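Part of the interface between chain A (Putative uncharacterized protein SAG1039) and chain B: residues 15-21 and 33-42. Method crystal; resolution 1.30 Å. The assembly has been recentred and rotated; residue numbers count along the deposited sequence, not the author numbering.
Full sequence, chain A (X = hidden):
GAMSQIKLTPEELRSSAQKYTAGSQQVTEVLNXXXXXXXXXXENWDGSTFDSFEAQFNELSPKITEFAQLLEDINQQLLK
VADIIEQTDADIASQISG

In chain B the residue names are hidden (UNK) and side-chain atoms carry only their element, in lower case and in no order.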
# COMPACT_ATOMS: atom_id res chain seq x y z
N SER A 15 -17.33 -4.17 10.78
CA SER A 15 -17.21 -3.02 9.89
C SER A 15 -15.73 -2.56 9.83
O SER A 15 -15.19 -2.23 8.76
CB SER A 15 -18.00 -1.89 10.49
OG SER A 15 -19.35 -2.18 10.32
N SER A 16 -15.02 -2.59 10.97
CA SER A 16 -13.60 -2.28 10.98
C SER A 16 -12.84 -3.28 10.17
O SER A 16 -12.00 -2.89 9.35
CB SER A 16 -13.11 -2.18 12.41
OG SER A 16 -13.61 -1.06 13.10
N ALA A 17 -13.13 -4.58 10.35
CA ALA A 17 -12.44 -5.61 9.63
C ALA A 17 -12.46 -5.40 8.13
O ALA A 17 -11.50 -5.60 7.44
CB ALA A 17 -13.06 -7.01 9.97
N GLN A 18 -13.62 -5.02 7.61
CA GLN A 18 -13.76 -4.84 6.18
C GLN A 18 -12.76 -3.79 5.66
O GLN A 18 -12.23 -3.93 4.55
CB GLN A 18 -15.19 -4.41 5.79
CG GLN A 18 -15.39 -4.01 4.39
CD GLN A 18 -15.08 -5.08 3.40
OE1 GLN A 18 -15.24 -6.26 3.63
NE2 GLN A 18 -14.59 -4.65 2.25
N LYS A 19 -12.53 -2.74 6.44
CA LYS A 19 -11.58 -1.68 6.02
C LYS A 19 -10.18 -2.31 5.85
O LYS A 19 -9.40 -1.91 4.99
CB LYS A 19 -11.59 -0.55 7.04
CG LYS A 19 -12.96 0.12 7.23
CD LYS A 19 -13.02 1.08 8.41
CE LYS A 19 -14.48 1.24 8.85
NZ LYS A 19 -14.59 2.16 10.03
N TYR A 20 -9.81 -3.21 6.79
CA TYR A 20 -8.49 -3.80 6.74
C TYR A 20 -8.35 -4.74 5.55
O TYR A 20 -7.31 -4.71 4.86
CB TYR A 20 -8.16 -4.54 8.05
CG TYR A 20 -7.86 -3.62 9.20
CD1 TYR A 20 -8.87 -3.13 9.99
CD2 TYR A 20 -6.56 -3.25 9.49
CE1 TYR A 20 -8.59 -2.24 11.07
CE2 TYR A 20 -6.28 -2.35 10.56
CZ TYR A 20 -7.30 -1.88 11.30
OH TYR A 20 -7.05 -1.03 12.33
N THR A 21 -9.36 -5.55 5.29
CA THR A 21 -9.19 -6.46 4.17
C THR A 21 -9.19 -5.66 2.82
O THR A 21 -8.44 -5.99 1.90
CB THR A 21 -10.23 -7.58 4.14
OG1 THR A 21 -9.85 -8.56 3.20
CG2 THR A 21 -11.62 -7.15 3.91
N UNK B 33 -6.38 5.83 6.35
CA UNK B 33 -7.64 5.27 6.85
C UNK B 33 -7.34 4.34 8.01
O UNK B 33 -8.02 4.36 9.07
c UNK B 33 -10.24 3.03 5.15
c UNK B 33 -10.68 5.13 6.35
c UNK B 33 -8.34 4.55 5.72
c UNK B 33 -9.71 4.03 6.17
N UNK B 34 -6.34 3.49 7.84
CA UNK B 34 -6.13 2.40 8.83
C UNK B 34 -5.29 2.88 10.01
O UNK B 34 -5.39 2.34 11.10
c UNK B 34 -5.85 -0.65 6.48
c UNK B 34 -7.86 0.26 7.71
c UNK B 34 -6.48 0.54 7.12
c UNK B 34 -5.53 1.17 8.18
N UNK B 35 -4.53 3.97 9.86
CA UNK B 35 -3.89 4.62 11.01
C UNK B 35 -5.01 5.11 11.91
O UNK B 35 -5.00 4.93 13.15
o UNK B 35 -1.85 5.23 9.89
c UNK B 35 -2.50 6.53 11.81
c UNK B 35 -2.97 5.76 10.57
N UNK B 36 -6.01 5.74 11.32
CA UNK B 36 -7.14 6.23 12.08
C UNK B 36 -7.92 5.05 12.71
O UNK B 36 -8.35 5.10 13.90
c UNK B 36 -8.06 7.03 11.12
c UNK B 36 -9.33 7.59 11.79
c UNK B 36 -10.08 8.51 10.86
n UNK B 36 -10.84 7.96 9.93
o UNK B 36 -9.84 9.72 10.90
N UNK B 37 -8.07 3.93 11.96
CA UNK B 37 -8.82 2.81 12.54
C UNK B 37 -8.04 2.11 13.65
O UNK B 37 -8.63 1.67 14.66
o UNK B 37 -11.68 3.00 11.43
c UNK B 37 -11.67 1.75 11.67
c UNK B 37 -10.35 0.96 11.72
o UNK B 37 -12.74 1.12 11.86
c UNK B 37 -9.11 1.79 11.43
N UNK B 38 -6.72 2.13 13.58
CA UNK B 38 -5.91 1.55 14.64
C UNK B 38 -6.16 2.32 15.96
O UNK B 38 -6.22 1.71 17.04
c UNK B 38 -4.00 0.58 13.27
c UNK B 38 -4.41 1.61 14.32
o UNK B 38 -4.82 -1.64 13.55
c UNK B 38 -3.93 -0.83 13.77
n UNK B 38 -2.86 -1.12 14.53
N UNK B 39 -6.33 3.65 15.84
CA UNK B 39 -6.59 4.47 17.04
C UNK B 39 -7.96 4.17 17.58
O UNK B 39 -8.12 4.16 18.80
c UNK B 39 -6.38 5.96 16.73
N UNK B 40 -8.94 3.89 16.71
CA UNK B 40 -10.28 3.45 17.20
C UNK B 40 -10.17 2.15 18.01
O UNK B 40 -10.75 2.01 19.08
c UNK B 40 -11.50 4.64 15.37
c UNK B 40 -11.24 3.28 16.03
c UNK B 40 -12.61 2.69 16.50
N UNK B 41 -9.41 1.19 17.49
CA UNK B 41 -9.26 -0.07 18.17
C UNK B 41 -8.57 0.16 19.50
O UNK B 41 -8.93 -0.40 20.52
c UNK B 41 -9.48 -1.41 16.08
c UNK B 41 -8.56 -1.11 17.30
c UNK B 41 -8.82 -2.22 14.98
c UNK B 41 -8.27 -2.40 18.10
N UNK B 42 -7.51 0.97 19.48
CA UNK B 42 -6.70 1.23 20.68
C UNK B 42 -7.63 1.83 21.76
O UNK B 42 -7.61 1.38 22.89
c UNK B 42 -5.53 2.19 20.39
c UNK B 42 -4.63 2.37 21.61
o UNK B 42 -4.45 1.43 22.39
o UNK B 42 -4.13 3.45 21.80

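Position 33 of chain B carries four carbons forked at the second, with no heteroatom. One terminal carbon lies 4.3 Å from CB of A:Lys19, a marginal apolar touch; this is B:Leu33.

Position 34 repeats the pattern: four carbons, forked at the second, pointing toward chain A. One terminal carbon stands 4.0 Å from the centroid of the A:Tyr20 ring and 2° off its normal, a CH-pi contact over the face. This is B:Leu34, and that carbon, CD2, also lies 3.8 Å from O of A:Lys19.

At position 35 a single carbon bears one oxygen and one carbon, the threonine signature; B:Thr35 points away from chain A. Position 36 has three carbons, the third carrying one oxygen and one nitrogen. It is B:Gln36, directed sideways and making no contact.

Position 37 has three carbons ending in two oxygens, a carboxylate one methylene longer than aspartate's. One oxygen lies 2.7 Å from OG of A:Ser16 and 2.8 Å from NZ of A:Lys19. The residue is B:Glu37, with chi1 t and chi2 p; its OE1 accepts both hydrogen bonds, and the lysine bond is also a salt bridge.

Position 38 again shows three carbons with a terminal oxygen and nitrogen. Its CA-to-CB bond runs sideways, but the end comes nearer, placing the oxygen 2.6 Å from OH of A:Tyr20. In B:Gln38, both chi1 and chi2 are m, and OE1 accepts the phenol's hydrogen bond.

Position 39 has one carbon and points away: B:Ala39. Position 40 has one carbon carrying two more; its CA-to-CB bond points toward chain A, but its nearest terminal carbon stays 5.2 Å from OG of A:Ser16, beyond contact. It is B:Val40.

Position 41 has four carbons forked at the first, one arm two carbons long. The tip of the longer arm lies 3.4 Å from OH and 3.9 Å from CE1 of A:Tyr20; this is B:Ile41, and the tip is CD1. Position 42, two carbons ending in two oxygens, is B:Asp42, out of reach.

The helices run roughly antiparallel, at 148°, with axes 10.4 Å apart at closest approach; the two stretches bury 420 Å² in total. A:Tyr20 bridges this gap as a knob among B:Leu34, B:Glu37, B:Gln38 and B:Ile41, its ring packed against aliphatic carbon while its hydroxyl is satisfied by B:Gln38. Beside it, B:Glu37 gathers A:Ser16 and A:Lys19, about one helical turn apart, on a single carboxylate oxygen.

Chain B 33-42: LLTQEQAVID
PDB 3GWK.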